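Local coordinates for alpha-galactosidase 1 (Saccharomyces cerevisiae, PDB 3LRK), which hydrolyses terminal, non-reducing alpha-D-galactose residues from alpha-D-galactosides such as galactose oligosaccharides, galactomannans and galactolipids, at residues Val332-Asp336 with Gly363-Arg367; Tyr394-Asn399 with Thr437-Gln442; Tyr167-Ser171 with Tyr183-Asn187; Arg55-Leu59 with Ile409-Asn413; Ser20-Leu26 with Ser198-Asn202. The protein carries 1 engineered substitution. One frame throughout, in Å; residues are numbered along the deposited sequence.

Contact 1 (Val332-Asp336 with Gly363-Arg367)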
# COMPACT_ATOMS: atom_id res chain seq x y z
N VAL A 332 27.18 -0.38 -5.94
CA VAL A 332 28.45 -0.51 -6.66
C VAL A 332 28.41 -1.62 -7.72
O VAL A 332 27.59 -2.53 -7.64
CB VAL A 332 29.66 -0.73 -5.68
CG1 VAL A 332 29.81 0.45 -4.73
CG2 VAL A 332 29.54 -2.04 -4.92
N SER A 333 29.30 -1.53 -8.71
CA SER A 333 29.35 -2.52 -9.78
C SER A 333 29.98 -3.84 -9.32
O SER A 333 29.83 -4.86 -9.98
CB SER A 333 30.06 -1.96 -11.02
OG SER A 333 31.37 -1.53 -10.70
N ASP A 334 30.69 -3.80 -8.20
CA ASP A 334 31.31 -4.99 -7.61
C ASP A 334 30.27 -5.78 -6.82
O ASP A 334 30.09 -5.57 -5.62
CB ASP A 334 32.49 -4.59 -6.72
CG ASP A 334 33.51 -3.76 -7.47
OD1 ASP A 334 34.15 -4.31 -8.40
OD2 ASP A 334 33.67 -2.56 -7.14
N THR A 335 29.59 -6.69 -7.51
CA THR A 335 28.50 -7.46 -6.92
C THR A 335 28.90 -8.92 -6.69
O THR A 335 29.79 -9.45 -7.37
CB THR A 335 27.21 -7.39 -7.77
OG1 THR A 335 27.49 -7.81 -9.11
CG2 THR A 335 26.64 -5.96 -7.78
N ASP A 336 28.25 -9.55 -5.73
CA ASP A 336 28.57 -10.92 -5.35
C ASP A 336 27.79 -11.91 -6.22
O ASP A 336 27.12 -11.51 -7.18
CB ASP A 336 28.31 -11.13 -3.85
CG ASP A 336 26.85 -10.90 -3.45
OD1 ASP A 336 25.94 -10.94 -4.32
OD2 ASP A 336 26.62 -10.70 -2.24
N GLY A 363 30.17 -4.41 -1.00
CA GLY A 363 30.59 -4.86 -2.33
C GLY A 363 31.44 -6.12 -2.28
O GLY A 363 31.89 -6.54 -1.21
N SER A 364 31.67 -6.73 -3.44
CA SER A 364 32.32 -8.04 -3.54
C SER A 364 33.86 -8.01 -3.49
O SER A 364 34.52 -9.04 -3.35
CB SER A 364 31.85 -8.76 -4.81
OG SER A 364 32.26 -8.02 -5.96
N VAL A 365 34.42 -6.81 -3.61
CA VAL A 365 35.88 -6.65 -3.62
C VAL A 365 36.29 -5.63 -2.58
O VAL A 365 35.49 -4.76 -2.19
CB VAL A 365 36.41 -6.21 -5.03
CG1 VAL A 365 37.92 -6.33 -5.09
CG2 VAL A 365 35.80 -7.04 -6.13
N SER A 366 37.53 -5.75 -2.11
CA SER A 366 38.15 -4.76 -1.25
C SER A 366 38.16 -3.43 -1.99
O SER A 366 38.45 -3.39 -3.18
CB SER A 366 39.58 -5.19 -0.92
OG SER A 366 40.19 -4.29 -0.02
N ARG A 367 37.80 -2.35 -1.30
CA ARG A 367 37.79 -1.04 -1.94
C ARG A 367 38.25 0.06 -0.98
O ARG A 367 38.11 -0.08 0.24
CB ARG A 367 36.40 -0.72 -2.51
CG ARG A 367 35.44 -0.07 -1.52
CD ARG A 367 34.02 -0.02 -2.04
NE ARG A 367 33.83 0.84 -3.21
CZ ARG A 367 33.58 0.39 -4.44
NH1 ARG A 367 33.49 -0.91 -4.68
NH2 ARG A 367 33.41 1.26 -5.44
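The backbones of Val332-Asp336 and Gly363-Arg367, both loops, the second running into strand 367-371 at Arg367, come closest at Asp336 and Ser364, whose CA atoms are 5.1 Å apart. One main-chain bond ties them: Ser364 N donates to Asp334 O over 2.9 Å. Asp334 is the centre of an inverse gamma turn, and both its carbonyl and its carboxylate serve the contact. Its OD2 makes a 3.0 Å salt bridge with Arg367 NH1, which meets the anti side of the carboxylate. The oxygen stays near the guanidinium plane although the two flat groups are turned 55° apart. These segments follow strands 325-331 and 355-361, which leave the antiparallel sheet of the C-terminal domain at the same end, with strand 342-349 between them. Over one guanidinium face, toward its rim, lies Val332 CG1, 3.8 Å from Arg367 CZ. The arginine reaches back to this spot through a bend at its third torsion (chi3 -66°). With a leucine here, the carboxylate of Asp334 would probably be left without its charged mate and Val332 without the flat group under its methyl. Ser364 OG adds a weak bond of 3.2 Å to Thr335 O, while the carboxylate of Asp336 bonds instead to Thr215 OG1.

Contact 2 (Tyr394-Asn399 with Thr437-Gln442)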
# COMPACT_ATOMS: atom_id res chain seq x y z
N TYR A 394 39.89 6.51 16.41
CA TYR A 394 40.19 5.26 17.08
C TYR A 394 39.59 4.09 16.31
O TYR A 394 38.41 4.13 15.94
CB TYR A 394 39.65 5.28 18.51
CG TYR A 394 40.42 6.15 19.47
CD1 TYR A 394 40.29 7.54 19.44
CD2 TYR A 394 41.27 5.58 20.42
CE1 TYR A 394 41.00 8.35 20.33
CE2 TYR A 394 41.97 6.38 21.32
CZ TYR A 394 41.83 7.76 21.27
OH TYR A 394 42.53 8.55 22.15
N ASP A 395 40.40 3.06 16.08
CA ASP A 395 39.95 1.82 15.44
C ASP A 395 39.34 0.93 16.52
O ASP A 395 40.06 0.41 17.38
CB ASP A 395 41.13 1.11 14.75
CG ASP A 395 40.72 -0.18 14.01
OD1 ASP A 395 39.58 -0.66 14.17
OD2 ASP A 395 41.57 -0.71 13.25
N LEU A 396 38.02 0.75 16.46
CA LEU A 396 37.31 -0.04 17.46
C LEU A 396 37.60 -1.54 17.37
O LEU A 396 37.27 -2.29 18.29
CB LEU A 396 35.79 0.23 17.39
CG LEU A 396 35.32 1.64 17.81
CD1 LEU A 396 33.89 1.92 17.35
CD2 LEU A 396 35.44 1.87 19.31
N TRP A 397 38.22 -1.98 16.27
CA TRP A 397 38.59 -3.39 16.12
C TRP A 397 40.04 -3.72 16.51
O TRP A 397 40.43 -4.89 16.55
CB TRP A 397 38.20 -3.93 14.74
CG TRP A 397 36.73 -4.25 14.71
CD1 TRP A 397 35.74 -3.53 14.09
CD2 TRP A 397 36.07 -5.34 15.38
NE1 TRP A 397 34.51 -4.11 14.33
CE2 TRP A 397 34.69 -5.22 15.11
CE3 TRP A 397 36.53 -6.40 16.17
CZ2 TRP A 397 33.76 -6.13 15.61
CZ3 TRP A 397 35.59 -7.31 16.67
CH2 TRP A 397 34.22 -7.17 16.38
N ALA A 398 40.81 -2.69 16.82
CA ALA A 398 42.16 -2.86 17.35
C ALA A 398 42.12 -3.60 18.69
O ALA A 398 41.15 -3.49 19.45
CB ALA A 398 42.84 -1.53 17.51
N ASN A 399 43.18 -4.34 18.98
CA ASN A 399 43.34 -5.06 20.25
C ASN A 399 42.26 -6.12 20.49
O ASN A 399 41.89 -6.38 21.63
CB ASN A 399 43.40 -4.08 21.43
CG ASN A 399 44.43 -2.98 21.25
OD1 ASN A 399 45.47 -3.19 20.61
ND2 ASN A 399 44.16 -1.81 21.81
N THR A 437 41.60 1.84 27.98
CA THR A 437 42.11 1.50 26.65
C THR A 437 41.29 0.40 25.97
O THR A 437 41.10 0.41 24.74
CB THR A 437 43.61 1.11 26.72
OG1 THR A 437 44.36 2.20 27.29
CG2 THR A 437 44.19 0.79 25.34
N ARG A 438 40.78 -0.53 26.77
CA ARG A 438 40.03 -1.67 26.25
C ARG A 438 38.68 -1.29 25.64
O ARG A 438 38.13 -2.04 24.84
CB ARG A 438 39.85 -2.73 27.34
CG ARG A 438 41.17 -3.31 27.84
CD ARG A 438 40.96 -4.40 28.88
NE ARG A 438 40.20 -3.96 30.05
CZ ARG A 438 40.68 -3.22 31.05
NH1 ARG A 438 41.94 -2.81 31.04
NH2 ARG A 438 39.89 -2.89 32.06
N LEU A 439 38.17 -0.11 25.99
CA LEU A 439 36.86 0.34 25.50
C LEU A 439 36.92 1.33 24.33
O LEU A 439 35.88 1.68 23.75
CB LEU A 439 36.02 0.93 26.65
CG LEU A 439 35.79 0.11 27.93
CD1 LEU A 439 34.85 0.85 28.85
CD2 LEU A 439 35.25 -1.29 27.63
N PHE A 440 38.11 1.80 23.97
CA PHE A 440 38.26 2.80 22.91
C PHE A 440 38.94 2.28 21.65
O PHE A 440 38.85 2.91 20.59
CB PHE A 440 38.97 4.05 23.44
CG PHE A 440 38.11 4.91 24.31
CD1 PHE A 440 38.21 4.84 25.70
CD2 PHE A 440 37.19 5.80 23.75
CE1 PHE A 440 37.41 5.63 26.51
CE2 PHE A 440 36.38 6.59 24.56
CZ PHE A 440 36.49 6.51 25.95
N GLY A 441 39.59 1.13 21.76
CA GLY A 441 40.45 0.63 20.70
C GLY A 441 41.74 1.42 20.66
O GLY A 441 42.20 1.94 21.68
N GLN A 442 42.32 1.54 19.47
CA GLN A 442 43.61 2.19 19.29
C GLN A 442 43.51 3.43 18.41
O GLN A 442 42.92 3.38 17.33
CB GLN A 442 44.61 1.20 18.69
CG GLN A 442 46.06 1.68 18.63
CD GLN A 442 46.93 1.14 19.76
OE1 GLN A 442 46.43 0.70 20.81
NE2 GLN A 442 48.24 1.18 19.54
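Asp395 and Gln442 form an antiparallel hydrogen-bonded pair, with Asp395 N to Gln442 O at 2.8 Å and the return bond, Gln442 N to Asp395 O, longer at 3.3 Å. Asp395 O also takes Ala398 N, which closes a type I turn, and the two donors arrive from opposite faces of its carbonyl plane. Against the same oxygen lies Gly441 CA, a C-H...O contact of 3.4 Å; any side chain at this glycine would run into Asp395 O, and its positive phi (74°) favours glycine too. Tyr394 sets its CB 3.3 Å from Phe440 O and turns a ring edge to Gly441 O, while its CD2 packs on Phe440 CB. At the last residue of the turn, Ala398 CB rests 3.5 Å from Gln442 CB, and beyond it the amides of Asn399 and Gln442 cross nearly at right angles. The next shell fixes the turn: Asp395 OD1 accepts Trp397 N at 2.8 Å, an Asx turn, with the carboxylate held beside its own carbonyl carbon by a chi1 of -178°. Gln309 NE2 binds the carbonyls of Leu396 and Ala398, and Arg468 makes a cation-pi contact with Phe440. Main-chain polarity thus carries the join between strands 391-395 and 442-447, while Phe440 O is buried among C-H groups with no polar partner in the model.

Contact 3 (Tyr167-Ser171 with Tyr183-Asn187)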
# COMPACT_ATOMS: atom_id res chain seq x y z
N TYR A 167 -0.57 -6.97 21.74
CA TYR A 167 0.70 -6.91 22.49
C TYR A 167 0.59 -6.21 23.84
O TYR A 167 1.25 -6.63 24.81
CB TYR A 167 1.85 -6.40 21.61
CG TYR A 167 2.25 -7.49 20.65
CD1 TYR A 167 1.87 -7.46 19.31
CD2 TYR A 167 2.94 -8.61 21.13
CE1 TYR A 167 2.20 -8.51 18.45
CE2 TYR A 167 3.27 -9.65 20.29
CZ TYR A 167 2.91 -9.61 18.96
OH TYR A 167 3.25 -10.66 18.16
N LYS A 168 -0.28 -5.19 23.91
CA LYS A 168 -0.63 -4.55 25.17
C LYS A 168 -1.31 -5.49 26.17
O LYS A 168 -1.07 -5.38 27.37
CB LYS A 168 -1.51 -3.29 24.96
CG LYS A 168 -1.78 -2.51 26.26
CD LYS A 168 -2.40 -1.16 26.00
CE LYS A 168 -2.57 -0.37 27.30
NZ LYS A 168 -3.72 -0.89 28.12
N ALA A 169 -2.15 -6.40 25.68
CA ALA A 169 -2.78 -7.40 26.54
C ALA A 169 -1.75 -8.17 27.38
O ALA A 169 -1.97 -8.36 28.59
CB ALA A 169 -3.68 -8.37 25.73
N MET A 170 -0.65 -8.60 26.77
CA MET A 170 0.40 -9.30 27.54
C MET A 170 1.26 -8.34 28.39
O MET A 170 1.67 -8.69 29.49
CB MET A 170 1.27 -10.18 26.65
CG MET A 170 2.39 -10.93 27.40
SD MET A 170 1.78 -11.97 28.73
CE MET A 170 1.38 -13.46 27.83
N SER A 171 1.52 -7.14 27.87
CA SER A 171 2.23 -6.10 28.63
C SER A 171 1.53 -5.85 29.97
O SER A 171 2.18 -5.86 31.03
CB SER A 171 2.29 -4.80 27.83
OG SER A 171 3.10 -3.83 28.48
N TYR A 183 10.19 -7.06 28.50
CA TYR A 183 9.21 -7.53 27.51
C TYR A 183 9.70 -7.29 26.07
O TYR A 183 9.81 -6.15 25.61
CB TYR A 183 7.85 -6.86 27.79
CG TYR A 183 6.66 -7.30 26.95
CD1 TYR A 183 6.44 -8.64 26.60
CD2 TYR A 183 5.72 -6.35 26.54
CE1 TYR A 183 5.31 -9.02 25.82
CE2 TYR A 183 4.60 -6.71 25.79
CZ TYR A 183 4.39 -8.03 25.44
OH TYR A 183 3.28 -8.31 24.68
N SER A 184 10.01 -8.40 25.40
CA SER A 184 10.59 -8.41 24.06
C SER A 184 9.54 -8.83 23.04
O SER A 184 9.07 -9.96 23.05
CB SER A 184 11.79 -9.37 24.03
OG SER A 184 12.17 -9.75 22.72
N LEU A 185 9.14 -7.90 22.18
CA LEU A 185 8.16 -8.18 21.12
C LEU A 185 8.79 -8.93 19.95
O LEU A 185 9.92 -8.65 19.56
CB LEU A 185 7.55 -6.87 20.61
CG LEU A 185 6.25 -6.33 21.23
CD1 LEU A 185 6.07 -6.59 22.72
CD2 LEU A 185 6.00 -4.86 20.88
N CYS A 186 8.05 -9.89 19.40
CA CYS A 186 8.51 -10.61 18.23
C CYS A 186 7.38 -10.67 17.21
O CYS A 186 6.83 -11.73 16.96
CB CYS A 186 8.98 -12.03 18.60
SG CYS A 186 9.78 -12.96 17.25
N ASN A 187 7.03 -9.52 16.64
CA ASN A 187 6.03 -9.47 15.59
C ASN A 187 6.58 -9.04 14.23
O ASN A 187 5.81 -8.69 13.33
CB ASN A 187 4.80 -8.62 16.00
CG ASN A 187 4.94 -7.15 15.66
OD1 ASN A 187 6.02 -6.56 15.79
ND2 ASN A 187 3.84 -6.54 15.22
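Tyr183 OH donates to Tyr167 O across 2.6 Å, lying in the carbonyl plane on a lone pair. The same oxygen keeps its helical bond from Ser171 N, so two donors grip it. Around this bond the packing is close: the hydroxyl lies at the edge of the Tyr167 ring, Met170 CB is 3.4 Å from Tyr183 OH, and Ser171 CB touches Tyr183 CE2 at 3.6 Å. With CG anti to the nitrogen of its own main chain (chi1 -175°), Tyr183 drives its ring straight toward the helix. Further along, Tyr167 CD2 lies 4.0 Å from Leu185 CG. Tyr167 OH is 3.4 Å from Asn187 CB and is bonded to Asp149 O, on the nucleophile's main chain. The outer side of the helix is looser. Lys168 and Ala169 point away from the strand and are partly exposed, and the lysine pairs with Asp172 instead. The short helix and strand segments run almost antiparallel, at 166°, with axes 10.4 Å apart. This is the packing of helix 160-177 against strand 182-185 in a beta-alpha-beta unit of the TIM barrel, whose strand leads at Cys186 to the side of Asp149 and the substrate-binding Arg205.

Contact 4 (Arg55-Leu59 with Ile409-Asn413)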
# COMPACT_ATOMS: atom_id res chain seq x y z
N ARG A 55 28.99 -22.28 30.62
CA ARG A 55 29.96 -21.94 29.57
C ARG A 55 30.03 -20.44 29.32
O ARG A 55 31.11 -19.88 29.20
CB ARG A 55 29.64 -22.70 28.28
CG ARG A 55 30.50 -22.37 27.05
CD ARG A 55 31.93 -22.90 27.17
NE ARG A 55 32.55 -23.09 25.85
CZ ARG A 55 33.83 -23.41 25.65
NH1 ARG A 55 34.66 -23.57 26.68
NH2 ARG A 55 34.28 -23.57 24.42
N ILE A 56 28.87 -19.77 29.26
CA ILE A 56 28.83 -18.31 29.04
C ILE A 56 29.45 -17.57 30.22
O ILE A 56 30.16 -16.57 30.03
CB ILE A 56 27.38 -17.82 28.73
CG1 ILE A 56 26.94 -18.35 27.36
CG2 ILE A 56 27.28 -16.28 28.78
CD1 ILE A 56 25.51 -18.03 26.98
N SER A 57 29.19 -18.05 31.43
CA SER A 57 29.86 -17.55 32.62
C SER A 57 31.39 -17.75 32.53
O SER A 57 32.15 -16.78 32.68
CB SER A 57 29.30 -18.23 33.88
OG SER A 57 29.78 -17.59 35.05
N ASP A 58 31.82 -18.99 32.28
CA ASP A 58 33.25 -19.33 32.30
C ASP A 58 34.06 -18.63 31.20
O ASP A 58 35.22 -18.27 31.42
CB ASP A 58 33.47 -20.85 32.24
CG ASP A 58 32.98 -21.57 33.49
OD1 ASP A 58 32.82 -20.92 34.55
OD2 ASP A 58 32.74 -22.80 33.40
N LEU A 59 33.44 -18.40 30.05
CA LEU A 59 34.08 -17.63 28.97
C LEU A 59 34.17 -16.13 29.26
O LEU A 59 34.76 -15.38 28.48
CB LEU A 59 33.38 -17.87 27.61
CG LEU A 59 33.40 -19.30 27.04
CD1 LEU A 59 32.57 -19.37 25.75
CD2 LEU A 59 34.83 -19.83 26.81
N ILE A 409 41.37 -20.08 25.43
CA ILE A 409 40.26 -19.88 26.36
C ILE A 409 39.14 -20.89 26.09
O ILE A 409 38.65 -21.53 27.02
CB ILE A 409 39.70 -18.44 26.33
CG1 ILE A 409 40.74 -17.45 26.89
CG2 ILE A 409 38.39 -18.35 27.14
CD1 ILE A 409 40.52 -16.00 26.45
N LEU A 410 38.75 -21.04 24.83
CA LEU A 410 37.70 -21.99 24.45
C LEU A 410 38.03 -23.44 24.76
O LEU A 410 37.14 -24.23 25.07
CB LEU A 410 37.34 -21.85 22.96
CG LEU A 410 36.64 -20.57 22.54
CD1 LEU A 410 36.77 -20.40 21.04
CD2 LEU A 410 35.17 -20.53 22.98
N GLY A 411 39.32 -23.78 24.67
CA GLY A 411 39.80 -25.14 24.97
C GLY A 411 40.06 -25.40 26.44
O GLY A 411 40.58 -26.46 26.81
N ARG A 412 39.68 -24.42 27.27
CA ARG A 412 39.84 -24.46 28.73
C ARG A 412 41.30 -24.59 29.20
O ARG A 412 41.58 -25.17 30.25
CB ARG A 412 38.96 -25.55 29.37
CG ARG A 412 37.50 -25.50 28.94
CD ARG A 412 36.79 -26.80 29.29
NE ARG A 412 35.90 -27.23 28.22
CZ ARG A 412 34.62 -26.89 28.11
NH1 ARG A 412 34.05 -26.10 29.01
NH2 ARG A 412 33.90 -27.34 27.09
N ASN A 413 42.22 -24.04 28.41
CA ASN A 413 43.62 -24.00 28.78
C ASN A 413 44.04 -22.65 29.36
O ASN A 413 45.02 -22.55 30.10
CB ASN A 413 44.50 -24.40 27.58
CG ASN A 413 44.40 -25.90 27.26
OD1 ASN A 413 44.67 -26.75 28.11
ND2 ASN A 413 44.01 -26.21 26.03
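Leu410 O is gripped end-on by both terminal nitrogens of Arg55, NH1 and NH2 each standing 3.0 Å from that oxygen. The carbonyl oxygen lies exactly in the guanidinium plane. A bend at the second torsion (chi2 71°) swings the otherwise extended arginine toward the end of helix 403-410. Leu59 CD2 lies over one face of the guanidinium and Arg412 over the other, the two guanidinium planes only 31° apart. The arginine nitrogens are close, Arg55 NH1 to Arg412 NH1 at 3.5 Å, and cannot bond, both being donors. The same Leu59 CD2 touches Ile409 CG2 and Leu410 CD2, each at 3.9 Å. Arg412, with positive phi, is the C-prime residue of the Schellman motif that ends the helix, in which Arg412 N bonds to Ile409 O. A third bond, from Arg55 NE to Val296 O, helps to fix the rotation of the group. An alanine in place of Arg55 removes both donors, which would probably leave Leu410 O without a mate and open a gap between Leu59 and Arg412. A positive group set on the carbonyl end of a helix is likely to be favoured by the helix dipole, which may offset the nearness of Arg412; thus a buried charge joins the catalytic domain to the C-terminal one.

Contact 5 (Ser20-Leu26 with Ser198-Asn202)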
# COMPACT_ATOMS: atom_id res chain seq x y z
N SER A 20 11.10 9.36 25.56
CA SER A 20 10.06 9.08 26.53
C SER A 20 10.76 8.22 27.59
O SER A 20 11.76 7.57 27.27
CB SER A 20 8.91 8.31 25.87
OG SER A 20 9.26 6.98 25.52
N PRO A 21 10.25 8.22 28.84
CA PRO A 21 10.85 7.32 29.82
C PRO A 21 10.59 5.86 29.45
O PRO A 21 9.62 5.56 28.74
CB PRO A 21 10.12 7.66 31.12
CG PRO A 21 8.85 8.33 30.71
CD PRO A 21 9.16 9.03 29.41
N SER A 22 11.45 4.96 29.93
CA SER A 22 11.19 3.53 29.82
C SER A 22 9.83 3.23 30.44
O SER A 22 9.55 3.68 31.54
CB SER A 22 12.28 2.74 30.55
OG SER A 22 11.91 1.38 30.64
N TYR A 23 8.97 2.49 29.74
CA TYR A 23 7.62 2.22 30.27
C TYR A 23 7.60 1.45 31.61
O TYR A 23 6.68 1.60 32.41
CB TYR A 23 6.74 1.54 29.19
CG TYR A 23 6.74 0.01 29.26
CD1 TYR A 23 5.64 -0.67 29.77
CD2 TYR A 23 7.84 -0.73 28.81
CE1 TYR A 23 5.63 -2.08 29.84
CE2 TYR A 23 7.84 -2.14 28.87
CZ TYR A 23 6.72 -2.80 29.38
OH TYR A 23 6.72 -4.17 29.46
N ASN A 24 8.62 0.63 31.85
CA ASN A 24 8.67 -0.22 33.05
C ASN A 24 9.98 -0.10 33.84
O ASN A 24 10.21 -0.86 34.78
CB ASN A 24 8.44 -1.70 32.70
CG ASN A 24 9.52 -2.27 31.80
OD1 ASN A 24 10.40 -1.53 31.34
ND2 ASN A 24 9.47 -3.58 31.55
N GLY A 25 10.85 0.82 33.41
CA GLY A 25 12.15 1.04 34.05
C GLY A 25 13.27 0.15 33.56
O GLY A 25 14.42 0.35 33.93
N LEU A 26 12.95 -0.83 32.72
CA LEU A 26 13.97 -1.73 32.15
C LEU A 26 14.39 -1.30 30.73
O LEU A 26 13.85 -0.35 30.17
CB LEU A 26 13.48 -3.18 32.15
CG LEU A 26 13.19 -3.81 33.53
CD1 LEU A 26 12.43 -5.13 33.40
CD2 LEU A 26 14.50 -3.99 34.33
N SER A 198 7.11 1.37 22.15
CA SER A 198 7.80 1.94 23.33
C SER A 198 6.95 2.04 24.60
O SER A 198 7.46 1.83 25.72
CB SER A 198 8.44 3.30 22.99
OG SER A 198 7.46 4.30 22.82
N GLY A 199 5.67 2.35 24.44
CA GLY A 199 4.77 2.52 25.58
C GLY A 199 4.33 1.25 26.28
O GLY A 199 3.73 1.31 27.36
N ILE A 200 4.61 0.10 25.67
CA ILE A 200 4.18 -1.19 26.20
C ILE A 200 5.27 -2.28 26.25
O ILE A 200 5.01 -3.37 26.75
CB ILE A 200 2.97 -1.76 25.39
CG1 ILE A 200 3.37 -1.99 23.92
CG2 ILE A 200 1.73 -0.83 25.50
CD1 ILE A 200 2.33 -2.87 23.12
N ALA A 201 6.46 -2.00 25.70
CA ALA A 201 7.52 -3.01 25.57
C ALA A 201 8.93 -2.41 25.63
O ALA A 201 9.10 -1.20 25.42
CB ALA A 201 7.35 -3.81 24.27
N ASN A 202 9.92 -3.26 25.88
CA ASN A 202 11.33 -2.85 25.96
C ASN A 202 12.12 -3.00 24.66
O ASN A 202 13.14 -2.34 24.46
CB ASN A 202 12.02 -3.62 27.09
CG ASN A 202 11.47 -3.24 28.46
OD1 ASN A 202 10.99 -4.10 29.21
ND2 ASN A 202 11.52 -1.95 28.77
O HOH W 1 9.80 1.71 26.89
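The ring of Tyr23 lies flat on the peptide of Ile200 and Ala201: Ile200 C sits over the ring centre, 3.4 Å above its plane, with Ala201 N nearer the rim. Asn24 CB occupies the opposite face, and Asn202 ND2 comes to the edge, 3.7 Å from Tyr23 CE2. On the peptide side the approach is close, Tyr23 CZ standing 3.2 Å from Ile200 O. A second pair of flat groups, the amides of Asn24 and Asn202, meet from opposite directions with planes 30° apart. They exchange two bonds, Asn202 ND2 to Asn24 OD1 at 2.8 Å and Asn24 ND2 to Asn202 OD1, also 2.8 Å, the latter on a lone pair. Asn24 OD1 further accepts Leu26 N at 3.0 Å, an Asx turn, and this donor reaches it from the other face of its plane. The torsion that puts CG of Asn24 between its nitrogen and carbonyl carbon (chi1 64°) lets one side chain serve both. Ser22 OG closes the turn on Leu26 O, and a water bridges Tyr23 N and Ser198 O. Asn202 is held from outside as well, OD1 by Tyr183 N and ND2 by Gly256 O, while Tyr152 of the second subunit packs on Ser20 and Ser198. The segment ahead of the first barrel strand is thereby fastened to the loop before strand 203-205. Since both amides are gripped at oxygen and nitrogen alike, neither could flip without setting donor against donor and acceptor against acceptor.

Overall arrangement
Contacts 3 and 5 form one cluster in the TIM barrel, with centres about 12 Å apart: they touch where Ser171 OG meets Ile200 O and where Tyr183 O meets Asn202 N. Contact 3 falls within the chain span that contact 5 closes. Contacts 1 and 2 belong to the C-terminal antiparallel sheet, near opposite outermost strands, 325-331 and 442-447; their centres are about 27 Å apart, and both lie across the chain's centre from contact 3. Contact 4 bridges the two domains over some 350 residues, and its span encloses contacts 1 and 3 while crossing those of 2 and 5. Contact 5 thus holds the N-terminal segment to the barrel, while contact 4 joins barrel and C-terminal domain.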